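Long-range contacts in alkylpurine DNA glycosylase AlkC (Pseudomonas fluorescens, PDB 5VI0), which excises alkylated purine bases from DNA as a base-excision repair glycosylase that does not flip the damaged nucleotide: residues E15-E20 with S89-L94; A82-L87 with K116-F121; N280-L285 with Q327-R332. All coordinates share one frame; numbering follows the deposited sequence.

Contact 1 (E15-E20 with S89-L94); sequences EIFNVE and SGFVSL. With P4K (polyethylene glycol), chain G.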
loop_
_atom_site.group_PDB
_atom_site.type_symbol
_atom_site.label_atom_id
_atom_site.label_comp_id
_atom_site.label_asym_id
_atom_site.label_seq_id
_atom_site.Cartn_x
_atom_site.Cartn_y
_atom_site.Cartn_z
ATOM N N GLU A 15 -13.810 18.364 6.533
ATOM C CA GLU A 15 -13.877 19.811 6.465
ATOM C C GLU A 15 -13.117 20.376 5.280
ATOM O O GLU A 15 -13.181 21.588 5.053
ATOM C CB GLU A 15 -13.360 20.414 7.765
ATOM C CG GLU A 15 -14.059 19.874 9.009
ATOM C CD GLU A 15 -15.560 20.157 9.054
ATOM O OE1 GLU A 15 -16.277 19.385 9.720
ATOM O OE2 GLU A 15 -16.026 21.149 8.448
ATOM N N ILE A 16 -12.404 19.542 4.517
ATOM C CA ILE A 16 -11.891 20.012 3.234
ATOM C C ILE A 16 -13.043 20.435 2.337
ATOM O O ILE A 16 -12.950 21.442 1.635
ATOM C CB ILE A 16 -11.017 18.941 2.562
ATOM C CG1 ILE A 16 -9.745 18.713 3.383
ATOM C CG2 ILE A 16 -10.633 19.390 1.186
ATOM C CD1 ILE A 16 -8.998 17.408 3.049
ATOM N N PHE A 17 -14.153 19.690 2.367
ATOM C CA PHE A 17 -15.384 20.058 1.652
ATOM C C PHE A 17 -16.350 20.802 2.573
ATOM O O PHE A 17 -17.458 20.342 2.860
ATOM C CB PHE A 17 -16.048 18.818 1.067
ATOM C CG PHE A 17 -15.238 18.139 -0.006
ATOM C CD1 PHE A 17 -15.313 18.563 -1.325
ATOM C CD2 PHE A 17 -14.409 17.068 0.305
ATOM C CE1 PHE A 17 -14.579 17.935 -2.302
ATOM C CE2 PHE A 17 -13.672 16.434 -0.672
ATOM C CZ PHE A 17 -13.756 16.865 -1.979
ATOM N N ASN A 18 -15.917 21.960 3.069
ATOM C CA ASN A 18 -16.814 22.770 3.871
ATOM C C ASN A 18 -17.527 23.784 2.976
ATOM O O ASN A 18 -17.342 23.815 1.757
ATOM C CB ASN A 18 -16.069 23.455 5.018
ATOM C CG ASN A 18 -14.948 24.352 4.535
ATOM O OD1 ASN A 18 -14.861 24.697 3.350
ATOM N ND2 ASN A 18 -14.089 24.749 5.457
ATOM N N VAL A 19 -18.354 24.629 3.588
ATOM C CA VAL A 19 -19.139 25.557 2.795
ATOM C C VAL A 19 -18.232 26.551 2.090
ATOM O O VAL A 19 -18.494 26.937 0.947
ATOM C CB VAL A 19 -20.198 26.248 3.672
ATOM C CG1 VAL A 19 -20.943 27.304 2.870
ATOM C CG2 VAL A 19 -21.178 25.208 4.219
ATOM N N GLU A 20 -17.138 26.962 2.741
ATOM C CA GLU A 20 -16.193 27.873 2.094
ATOM C C GLU A 20 -15.718 27.294 0.778
ATOM O O GLU A 20 -15.712 27.975 -0.258
ATOM C CB GLU A 20 -14.995 28.152 3.001
ATOM C CG GLU A 20 -15.346 28.912 4.261
ATOM C CD GLU A 20 -15.499 28.011 5.476
ATOM O OE1 GLU A 20 -14.671 28.141 6.407
ATOM O OE2 GLU A 20 -16.438 27.178 5.506
ATOM N N SER A 89 -6.890 22.346 -4.764
ATOM C CA SER A 89 -6.342 21.155 -4.135
ATOM C C SER A 89 -6.569 19.885 -4.948
ATOM O O SER A 89 -7.652 19.653 -5.493
ATOM C CB SER A 89 -6.956 20.993 -2.734
ATOM O OG SER A 89 -7.227 19.636 -2.437
ATOM N N GLY A 90 -5.554 19.027 -4.963
ATOM C CA GLY A 90 -5.704 17.718 -5.586
ATOM C C GLY A 90 -6.729 16.840 -4.892
ATOM O O GLY A 90 -7.463 16.093 -5.542
ATOM N N PHE A 91 -6.792 16.909 -3.565
ATOM C CA PHE A 91 -7.825 16.177 -2.846
ATOM C C PHE A 91 -9.219 16.657 -3.255
ATOM O O PHE A 91 -10.116 15.855 -3.539
ATOM C CB PHE A 91 -7.605 16.337 -1.348
ATOM C CG PHE A 91 -8.436 15.420 -0.511
ATOM C CD1 PHE A 91 -9.717 15.765 -0.142
ATOM C CD2 PHE A 91 -7.931 14.215 -0.077
ATOM C CE1 PHE A 91 -10.475 14.911 0.643
ATOM C CE2 PHE A 91 -8.685 13.369 0.705
ATOM C CZ PHE A 91 -9.951 13.715 1.068
ATOM N N VAL A 92 -9.413 17.970 -3.306
ATOM C CA VAL A 92 -10.719 18.516 -3.657
ATOM C C VAL A 92 -11.159 18.009 -5.020
ATOM O O VAL A 92 -12.335 17.692 -5.234
ATOM C CB VAL A 92 -10.661 20.050 -3.608
ATOM C CG1 VAL A 92 -11.952 20.671 -4.107
ATOM C CG2 VAL A 92 -10.351 20.470 -2.193
ATOM N N SER A 93 -10.219 17.874 -5.944
ATOM C CA SER A 93 -10.577 17.552 -7.305
ATOM C C SER A 93 -10.874 16.071 -7.508
ATOM O O SER A 93 -11.119 15.667 -8.649
ATOM C CB SER A 93 -9.475 18.022 -8.256
ATOM O OG SER A 93 -8.254 17.409 -7.922
ATOM N N LEU A 94 -10.893 15.258 -6.450
ATOM C CA LEU A 94 -11.415 13.903 -6.606
ATOM C C LEU A 94 -12.834 13.882 -7.176
ATOM O O LEU A 94 -13.243 12.866 -7.741
ATOM C CB LEU A 94 -11.410 13.145 -5.275
ATOM C CG LEU A 94 -10.048 12.872 -4.631
ATOM C CD1 LEU A 94 -10.232 12.153 -3.300
ATOM C CD2 LEU A 94 -9.153 12.069 -5.543
HETATM O O1 P4K G . 4.402 14.915 -8.864
HETATM C C1 P4K G . 3.803 14.867 -7.585
HETATM C C2 P4K G . 2.546 13.983 -7.579
HETATM O O2 P4K G . 1.562 14.534 -6.729
HETATM C C3 P4K G . 0.235 14.545 -7.210
HETATM C C4 P4K G . -0.447 15.883 -6.862
HETATM O O3 P4K G . -1.418 16.273 -7.810
HETATM C C5 P4K G . -1.282 17.556 -8.394
HETATM C C6 P4K G . -1.042 18.629 -7.318
HETATM O O4 P4K G . -2.057 19.603 -7.344
HETATM C C7 P4K G . -2.289 20.335 -6.159
HETATM C C8 P4K G . -2.253 19.424 -4.922
HETATM O O5 P4K G . -2.203 20.229 -3.763
HETATM C C9 P4K G . -3.302 20.113 -2.895
HETATM C C10 P4K G . -3.116 18.984 -1.871
HETATM O O6 P4K G . -3.843 17.813 -2.172
HETATM C C11 P4K G . -3.033 16.702 -2.500
HETATM C C12 P4K G . -3.756 15.379 -2.211
HETATM O O7 P4K G . -3.933 14.710 -3.442
HETATM C C13 P4K G . -5.114 13.953 -3.606
HETATM C C14 P4K G . -4.763 12.471 -3.458
HETATM O O8 P4K G . -5.909 11.665 -3.349
HETATM C C15 P4K G . -6.538 11.615 -2.098
HETATM C C16 P4K G . -5.620 10.933 -1.090
HETATM C C17 P4K G . -5.573 10.561 1.228
HETATM C C18 P4K G . -6.145 9.445 2.111
HETATM C C19 P4K G . -5.836 7.089 2.158
HETATM C C20 P4K G . -5.523 6.368 3.476
HETATM C C21 P4K G . -3.229 5.929 4.061
HETATM C C22 P4K G . -2.029 6.801 3.681
HETATM C C23 P4K G . -0.627 8.084 5.128
HETATM C C24 P4K G . -0.719 8.081 6.652
HETATM C C25 P4K G . -2.362 9.567 7.414
HETATM C C26 P4K G . -2.487 10.880 8.175
HETATM C C27 P4K G . -3.182 12.676 6.838
HETATM C C28 P4K G . -2.763 14.149 6.780
HETATM C C29 P4K G . -1.102 15.132 8.168
HETATM C C30 P4K G . 0.416 15.181 8.354
HETATM O O10 P4K G . -5.245 8.361 2.125
HETATM O O11 P4K G . -4.310 6.829 4.021
HETATM O O12 P4K G . -1.092 6.827 4.726
HETATM O O13 P4K G . -1.008 9.355 7.155
HETATM O O14 P4K G . -2.108 11.920 7.320
HETATM O O15 P4K G . -1.399 14.290 7.081
HETATM O O9 P4K G . -6.353 10.642 0.065
#
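Ile16 meets Phe91 at about a right angle and sets its end methyl on the ring. CD1 of Ile16 stands 4.0 Å from the centroid of the Phe91 ring, 25° off the ring normal, a CH-pi contact over one face. The methyl is shifted from the middle of the ring toward its rim. The other branch of Ile16 serves a different neighbour: CG2 of Ile16 packs on CG2 of Val92 at 3.6 Å. Phe17 comes in beside them with its ring at a slant to Phe91, and CE2 of Phe17 lies 3.8 Å from CE1 of Phe91. The far end of the Phe17 ring turns its edge to the Val92 backbone, with CZ of Phe17 3.6 Å from O of Val92.

Segment 15-20 is the turn leading into helix 19-32 with the first residues of that helix. Segment 89-94 connects helices 73-83 and 95-103. Both belong to the helical part of the enzyme, consistent with the helical-repeat fold of the DNA alkylation repair family. In the connection Ser89 forms an ST motif: its OG accepts from N of Val92 at 2.9 Å, with an N-H...O angle of 171°. CG of Phe91 is anti to the backbone N (chi1 -169°), which turns the ring toward Ile16. The ring also borders the bound polyethylene glycol, where CD2 of Phe91 lies 3.6 Å from C15 of the ligand. An alanine here would remove the ring, and Ile16 CD1 would probably lose its flat seat, with a gap opening between Phe17 and the ligand. Val54 and Met55 of helix 54-68 and Trp168 also touch Phe91.

Contact 2 (A82-L87 with K116-F121); sequences ALAPRL and KYFTTF. With P4K (polyethylene glycol), chain G.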
loop_
_atom_site.group_PDB
_atom_site.type_symbol
_atom_site.label_atom_id
_atom_site.label_comp_id
_atom_site.label_asym_id
_atom_site.label_seq_id
_atom_site.Cartn_x
_atom_site.Cartn_y
_atom_site.Cartn_z
ATOM N N ALA A 82 -12.037 22.744 -18.106
ATOM C CA ALA A 82 -11.640 24.098 -17.756
ATOM C C ALA A 82 -11.637 24.306 -16.247
ATOM O O ALA A 82 -10.831 25.098 -15.733
ATOM C CB ALA A 82 -12.554 25.115 -18.448
ATOM N N LEU A 83 -12.510 23.597 -15.518
ATOM C CA LEU A 83 -12.556 23.771 -14.074
ATOM C C LEU A 83 -11.304 23.209 -13.407
ATOM O O LEU A 83 -10.766 23.821 -12.480
ATOM C CB LEU A 83 -13.815 23.113 -13.504
ATOM C CG LEU A 83 -14.102 23.373 -12.016
ATOM C CD1 LEU A 83 -14.240 24.858 -11.731
ATOM C CD2 LEU A 83 -15.355 22.650 -11.541
ATOM N N ALA A 84 -10.824 22.054 -13.874
ATOM C CA ALA A 84 -9.773 21.322 -13.167
ATOM C C ALA A 84 -8.590 22.193 -12.754
ATOM O O ALA A 84 -8.265 22.217 -11.557
ATOM C CB ALA A 84 -9.316 20.130 -14.023
ATOM N N PRO A 85 -7.933 22.949 -13.644
ATOM C CA PRO A 85 -6.734 23.692 -13.216
ATOM C C PRO A 85 -7.015 24.820 -12.238
ATOM O O PRO A 85 -6.056 25.390 -11.702
ATOM C CB PRO A 85 -6.158 24.234 -14.533
ATOM C CG PRO A 85 -7.311 24.298 -15.457
ATOM C CD PRO A 85 -8.224 23.156 -15.078
ATOM N N ARG A 86 -8.281 25.150 -11.984
ATOM C CA ARG A 86 -8.623 26.279 -11.131
ATOM C C ARG A 86 -8.878 25.886 -9.680
ATOM O O ARG A 86 -8.912 26.767 -8.815
ATOM C CB ARG A 86 -9.850 27.002 -11.695
ATOM C CG ARG A 86 -9.772 27.279 -13.195
ATOM C CD ARG A 86 -10.985 28.065 -13.674
ATOM N NE ARG A 86 -11.079 29.372 -13.023
ATOM C CZ ARG A 86 -11.047 30.543 -13.657
ATOM N NH1 ARG A 86 -10.938 30.586 -14.978
ATOM N NH2 ARG A 86 -11.137 31.674 -12.965
ATOM N N LEU A 87 -9.046 24.599 -9.390
ATOM C CA LEU A 87 -9.294 24.141 -8.032
ATOM C C LEU A 87 -8.014 24.174 -7.203
ATOM O O LEU A 87 -6.927 23.830 -7.689
ATOM C CB LEU A 87 -9.861 22.725 -8.063
ATOM C CG LEU A 87 -11.138 22.565 -8.871
ATOM C CD1 LEU A 87 -11.421 21.089 -9.114
ATOM C CD2 LEU A 87 -12.299 23.219 -8.137
ATOM N N LYS A 116 -7.867 10.223 -17.766
ATOM C CA LYS A 116 -6.458 10.457 -18.065
ATOM C C LYS A 116 -6.087 11.923 -17.868
ATOM O O LYS A 116 -4.983 12.236 -17.415
ATOM C CB LYS A 116 -6.153 10.004 -19.492
ATOM C CG LYS A 116 -4.712 10.177 -19.944
ATOM C CD LYS A 116 -4.635 10.025 -21.455
ATOM C CE LYS A 116 -3.207 9.954 -21.969
ATOM N NZ LYS A 116 -3.212 9.611 -23.439
ATOM N N TYR A 117 -7.002 12.831 -18.188
ATOM C CA TYR A 117 -6.735 14.248 -17.988
ATOM C C TYR A 117 -6.939 14.665 -16.531
ATOM O O TYR A 117 -6.108 15.388 -15.962
ATOM C CB TYR A 117 -7.623 15.052 -18.937
ATOM C CG TYR A 117 -7.646 16.541 -18.697
ATOM C CD1 TYR A 117 -6.693 17.372 -19.271
ATOM C CD2 TYR A 117 -8.645 17.119 -17.922
ATOM C CE1 TYR A 117 -6.728 18.750 -19.065
ATOM C CE2 TYR A 117 -8.685 18.488 -17.705
ATOM C CZ TYR A 117 -7.730 19.297 -18.283
ATOM O OH TYR A 117 -7.775 20.651 -18.069
ATOM N N PHE A 118 -8.014 14.195 -15.898
ATOM C CA PHE A 118 -8.317 14.629 -14.542
ATOM C C PHE A 118 -7.269 14.149 -13.540
ATOM O O PHE A 118 -6.977 14.853 -12.560
ATOM C CB PHE A 118 -9.697 14.131 -14.129
ATOM C CG PHE A 118 -10.832 14.899 -14.738
ATOM C CD1 PHE A 118 -10.745 16.274 -14.903
ATOM C CD2 PHE A 118 -11.993 14.239 -15.149
ATOM C CE1 PHE A 118 -11.801 16.986 -15.467
ATOM C CE2 PHE A 118 -13.043 14.940 -15.709
ATOM C CZ PHE A 118 -12.947 16.318 -15.864
ATOM N N THR A 119 -6.711 12.948 -13.749
ATOM C CA THR A 119 -5.807 12.375 -12.754
ATOM C C THR A 119 -4.564 13.245 -12.533
ATOM O O THR A 119 -3.982 13.194 -11.447
ATOM C CB THR A 119 -5.413 10.930 -13.147
ATOM O OG1 THR A 119 -5.128 10.156 -11.972
ATOM C CG2 THR A 119 -4.196 10.893 -14.082
ATOM N N THR A 120 -4.171 14.071 -13.515
ATOM C CA THR A 120 -2.993 14.920 -13.338
ATOM C C THR A 120 -3.227 16.060 -12.356
ATOM O O THR A 120 -2.255 16.673 -11.908
ATOM C CB THR A 120 -2.518 15.495 -14.679
ATOM O OG1 THR A 120 -3.531 16.338 -15.237
ATOM C CG2 THR A 120 -2.201 14.369 -15.687
ATOM N N PHE A 121 -4.479 16.357 -12.010
ATOM C CA PHE A 121 -4.806 17.409 -11.052
ATOM C C PHE A 121 -5.076 16.872 -9.655
ATOM O O PHE A 121 -5.265 17.657 -8.723
ATOM C CB PHE A 121 -6.019 18.206 -11.543
ATOM C CG PHE A 121 -5.786 18.902 -12.856
ATOM C CD1 PHE A 121 -5.251 20.186 -12.888
ATOM C CD2 PHE A 121 -6.092 18.270 -14.058
ATOM C CE1 PHE A 121 -5.028 20.829 -14.094
ATOM C CE2 PHE A 121 -5.869 18.905 -15.268
ATOM C CZ PHE A 121 -5.336 20.190 -15.289
HETATM O O1 P4K G . 4.402 14.915 -8.864
HETATM C C1 P4K G . 3.803 14.867 -7.585
HETATM C C2 P4K G . 2.546 13.983 -7.579
HETATM O O2 P4K G . 1.562 14.534 -6.729
HETATM C C3 P4K G . 0.235 14.545 -7.210
HETATM C C4 P4K G . -0.447 15.883 -6.862
HETATM O O3 P4K G . -1.418 16.273 -7.810
HETATM C C5 P4K G . -1.282 17.556 -8.394
HETATM C C6 P4K G . -1.042 18.629 -7.318
HETATM O O4 P4K G . -2.057 19.603 -7.344
HETATM C C7 P4K G . -2.289 20.335 -6.159
HETATM C C8 P4K G . -2.253 19.424 -4.922
HETATM O O5 P4K G . -2.203 20.229 -3.763
HETATM C C9 P4K G . -3.302 20.113 -2.895
HETATM C C10 P4K G . -3.116 18.984 -1.871
HETATM O O6 P4K G . -3.843 17.813 -2.172
HETATM C C11 P4K G . -3.033 16.702 -2.500
HETATM C C12 P4K G . -3.756 15.379 -2.211
HETATM O O7 P4K G . -3.933 14.710 -3.442
HETATM C C13 P4K G . -5.114 13.953 -3.606
HETATM C C14 P4K G . -4.763 12.471 -3.458
HETATM O O8 P4K G . -5.909 11.665 -3.349
HETATM C C15 P4K G . -6.538 11.615 -2.098
HETATM C C16 P4K G . -5.620 10.933 -1.090
HETATM C C17 P4K G . -5.573 10.561 1.228
HETATM C C18 P4K G . -6.145 9.445 2.111
HETATM C C19 P4K G . -5.836 7.089 2.158
HETATM C C20 P4K G . -5.523 6.368 3.476
HETATM C C21 P4K G . -3.229 5.929 4.061
HETATM C C22 P4K G . -2.029 6.801 3.681
HETATM C C23 P4K G . -0.627 8.084 5.128
HETATM C C24 P4K G . -0.719 8.081 6.652
HETATM C C25 P4K G . -2.362 9.567 7.414
HETATM C C26 P4K G . -2.487 10.880 8.175
HETATM C C27 P4K G . -3.182 12.676 6.838
HETATM C C28 P4K G . -2.763 14.149 6.780
HETATM C C29 P4K G . -1.102 15.132 8.168
HETATM C C30 P4K G . 0.416 15.181 8.354
HETATM O O10 P4K G . -5.245 8.361 2.125
HETATM O O11 P4K G . -4.310 6.829 4.021
HETATM O O12 P4K G . -1.092 6.827 4.726
HETATM O O13 P4K G . -1.008 9.355 7.155
HETATM O O14 P4K G . -2.108 11.920 7.320
HETATM O O15 P4K G . -1.399 14.290 7.081
HETATM O O9 P4K G . -6.353 10.642 0.065
#
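Ala84 and Phe121 make the CH-pi contact here. CB of Ala84 sits 3.8 Å from the centroid of the Phe121 ring and only 14° off its normal, so the methyl lies over the face, offset a little toward the rim. CG of Phe121 is anti to its carbonyl carbon (chi1 -62°), and this directs the ring at Ala84.

The other cross-contacts are apolar packing. Pro85 reaches the same ring obliquely, with CB of Pro85 3.6 Å from CE1 of Phe121. CB of Ala84 also touches two more rings, 4.1 Å from CE2 of Tyr117 and, at the ring edge, 4.2 Å from CD1 of Phe118. One small side chain is thus held among three aromatic rings. Within 116-121, CE2 of Phe121 in turn lies over a face of the Tyr117 ring.

No hydrogen bond joins the segments. Polar bonds act within or beside them. OG1 of Thr120 donates to O of Tyr117 at 2.8 Å, in the carbonyl plane, which ties down the turn that carries Phe121. The hydroxyl of Tyr117 bonds to the backbone O of Tyr81, and the two tyrosine rings stack. Thr120 and Phe121 also line the pocket of the bound polyethylene glycol.

The contact joins the C-terminal end regions of helices 73-83 and 108-118. Leu96 of helix 95-103 touches both Ala84 and Phe118, while helix 19-32 packs on Leu83 and helix 152-161 on Thr119.

Contact 3 (N280-L285 with Q327-R332); sequences NLSFTL and QQHIRR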
loop_
_atom_site.group_PDB
_atom_site.type_symbol
_atom_site.label_atom_id
_atom_site.label_comp_id
_atom_site.label_asym_id
_atom_site.label_seq_id
_atom_site.Cartn_x
_atom_site.Cartn_y
_atom_site.Cartn_z
ATOM N N ASN A 280 12.565 -15.896 27.912
ATOM C CA ASN A 280 14.009 -15.705 27.794
ATOM C C ASN A 280 14.512 -16.575 26.657
ATOM O O ASN A 280 14.357 -17.800 26.685
ATOM C CB ASN A 280 14.728 -16.043 29.101
ATOM C CG ASN A 280 14.292 -15.146 30.245
ATOM O OD1 ASN A 280 14.943 -14.140 30.548
ATOM N ND2 ASN A 280 13.167 -15.493 30.872
ATOM N N LEU A 281 15.067 -15.927 25.646
ATOM C CA LEU A 281 15.718 -16.588 24.529
ATOM C C LEU A 281 17.225 -16.642 24.788
ATOM O O LEU A 281 17.820 -15.666 25.257
ATOM C CB LEU A 281 15.419 -15.833 23.232
ATOM C CG LEU A 281 16.204 -16.292 22.006
ATOM C CD1 LEU A 281 15.855 -17.734 21.649
ATOM C CD2 LEU A 281 15.956 -15.345 20.849
ATOM N N SER A 282 17.841 -17.784 24.500
ATOM C CA SER A 282 19.291 -17.852 24.613
ATOM C C SER A 282 19.830 -18.973 23.746
ATOM O O SER A 282 19.142 -19.965 23.470
ATOM C CB SER A 282 19.765 -18.040 26.061
ATOM O OG SER A 282 19.323 -19.256 26.620
ATOM N N PHE A 283 21.082 -18.798 23.339
ATOM C CA PHE A 283 21.806 -19.777 22.543
ATOM C C PHE A 283 23.267 -19.355 22.529
ATOM O O PHE A 283 23.624 -18.253 22.944
ATOM C CB PHE A 283 21.251 -19.876 21.119
ATOM C CG PHE A 283 21.152 -18.545 20.408
ATOM C CD1 PHE A 283 20.059 -17.704 20.616
ATOM C CD2 PHE A 283 22.140 -18.137 19.530
ATOM C CE1 PHE A 283 19.955 -16.491 19.963
ATOM C CE2 PHE A 283 22.046 -16.912 18.875
ATOM C CZ PHE A 283 20.942 -16.089 19.097
ATOM N N THR A 284 24.114 -20.241 22.040
ATOM C CA THR A 284 25.507 -19.894 21.848
ATOM C C THR A 284 25.852 -20.078 20.387
ATOM O O THR A 284 25.575 -21.137 19.811
ATOM C CB THR A 284 26.428 -20.738 22.731
ATOM O OG1 THR A 284 26.179 -20.420 24.107
ATOM C CG2 THR A 284 27.887 -20.424 22.403
ATOM N N LEU A 285 26.446 -19.037 19.804
ATOM C CA LEU A 285 27.014 -19.080 18.465
ATOM C C LEU A 285 28.489 -19.453 18.520
ATOM O O LEU A 285 29.232 -18.996 19.399
ATOM C CB LEU A 285 26.847 -17.727 17.782
ATOM C CG LEU A 285 25.411 -17.363 17.424
ATOM C CD1 LEU A 285 25.379 -16.052 16.649
ATOM C CD2 LEU A 285 24.792 -18.486 16.611
ATOM N N GLN A 327 33.279 -18.224 20.359
ATOM C CA GLN A 327 31.893 -18.371 20.771
ATOM C C GLN A 327 31.368 -17.065 21.338
ATOM O O GLN A 327 32.118 -16.232 21.858
ATOM C CB GLN A 327 31.712 -19.497 21.798
ATOM C CG GLN A 327 31.851 -20.859 21.168
ATOM C CD GLN A 327 31.364 -21.986 22.050
ATOM O OE1 GLN A 327 31.192 -21.822 23.255
ATOM N NE2 GLN A 327 31.132 -23.149 21.444
ATOM N N GLN A 328 30.060 -16.888 21.207
ATOM C CA GLN A 328 29.366 -15.737 21.775
ATOM C C GLN A 328 28.019 -16.240 22.269
ATOM O O GLN A 328 27.163 -16.607 21.460
ATOM C CB GLN A 328 29.199 -14.615 20.741
ATOM C CG GLN A 328 28.374 -13.438 21.231
ATOM C CD GLN A 328 28.910 -12.860 22.539
ATOM O OE1 GLN A 328 29.995 -12.289 22.577
ATOM N NE2 GLN A 328 28.153 -13.022 23.617
ATOM N N HIS A 329 27.844 -16.297 23.584
ATOM C CA HIS A 329 26.530 -16.590 24.122
ATOM C C HIS A 329 25.619 -15.376 23.976
ATOM O O HIS A 329 26.034 -14.237 24.205
ATOM C CB HIS A 329 26.611 -16.998 25.593
ATOM C CG HIS A 329 25.311 -17.499 26.122
ATOM N ND1 HIS A 329 24.680 -18.606 25.600
ATOM C CD2 HIS A 329 24.486 -17.011 27.078
ATOM C CE1 HIS A 329 23.534 -18.796 26.230
ATOM N NE2 HIS A 329 23.392 -17.843 27.133
ATOM N N ILE A 330 24.370 -15.623 23.591
ATOM C CA ILE A 330 23.398 -14.564 23.349
ATOM C C ILE A 330 22.147 -14.861 24.162
ATOM O O ILE A 330 21.650 -15.996 24.160
ATOM C CB ILE A 330 23.068 -14.422 21.851
ATOM C CG1 ILE A 330 24.349 -14.073 21.095
ATOM C CG2 ILE A 330 22.025 -13.329 21.638
ATOM C CD1 ILE A 330 24.191 -13.846 19.602
ATOM N N ARG A 331 21.646 -13.838 24.858
ATOM C CA ARG A 331 20.508 -13.940 25.760
ATOM C C ARG A 331 19.644 -12.689 25.627
ATOM O O ARG A 331 20.155 -11.571 25.520
ATOM C CB ARG A 331 20.980 -14.122 27.207
ATOM C CG ARG A 331 19.895 -13.951 28.267
ATOM C CD ARG A 331 20.457 -14.142 29.677
ATOM N NE ARG A 331 21.330 -15.313 29.726
ATOM C CZ ARG A 331 20.897 -16.564 29.856
ATOM N NH1 ARG A 331 21.768 -17.569 29.879
ATOM N NH2 ARG A 331 19.591 -16.807 29.965
ATOM N N ARG A 332 18.334 -12.878 25.619
ATOM C CA ARG A 332 17.409 -11.764 25.482
ATOM C C ARG A 332 16.162 -12.117 26.264
ATOM O O ARG A 332 15.616 -13.209 26.087
ATOM C CB ARG A 332 17.065 -11.496 24.008
ATOM C CG ARG A 332 15.821 -10.624 23.759
ATOM C CD ARG A 332 16.059 -9.186 24.241
ATOM N NE ARG A 332 17.315 -8.652 23.718
ATOM C CZ ARG A 332 17.422 -8.011 22.557
ATOM N NH1 ARG A 332 16.343 -7.829 21.802
ATOM N NH2 ARG A 332 18.606 -7.569 22.145
#
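Ile330 lies over one face of the Phe283 ring. Its CB is 4.1 Å from the centroid of the Phe283 ring, 20° off the normal, in a CH-pi contact offset toward the rim. At the edge of that ring, in its plane, is CG of Leu285, two residues on along the strand. The His329 ring has OG1 of Thr284 at its edge, and OG1 of Thr284 and ND1 of His329 share a 2.8 Å hydrogen bond in which either could donate. The third flat group is the Arg331 guanidinium, with CB of Ser282 over one face.

Phe283 and Ile330 run side by side and point the same way. CG of Phe283 stands between the backbone N and carbonyl carbon (chi1 52°), and from there the ring end leans over to Ile330. CD1 of Ile330 continues the apolar strip, 3.9 Å from CD1 of Leu285.

The backbones form an antiparallel pair, with the strand directions 166° apart. Leu281 with Arg332, Phe283 with Ile330 and Leu285 with Gln328 are hydrogen-bonded pairs; Ser282 with Arg331 and Thr284 with His329 are non-hydrogen-bonded pairs. The bond from N of Ile330 to O of Phe283 is 2.8 Å long and nearly straight. Strand 327-335 lies at one edge of the seven-stranded mixed sheet within this chain, next to 278-287. The C-terminal beta domain is consistent with the immunoglobulin-like domain of AlkC enzymes.

The face with Leu281, Phe283, Leu285 and Ile330 turns inward, where Val297 and Val353 pack on Phe283. Strand 261-274 bonds to the other side of 280-285 through Ser282 and Met267. The guanidinium of Arg332 bonds to the backbone O of Lys316.

In the fold
From the N terminus, 15-20 meets its partner at 89-94, so contact 1 closes a loop made mostly of helices. Contact 2 opens inside that loop, at 82-87, and closes after it, at 116-121; the two contacts cross. Together they tie the start of helix 19-32 to the turns after helices 73-83 and 108-118. Their centres are about 14 Å apart, and they touch: Ser93 packs on Leu87 and probably hydrogen-bonds to O of Phe121. Both also border the polyethylene glycol. Contact 3 opens only after both have closed. It closes a loop of mostly strand residues between 285 and 327, pairing strands 278-287 and 327-335 of the C-terminal beta domain, its centre about 56 Å from that of contact 1.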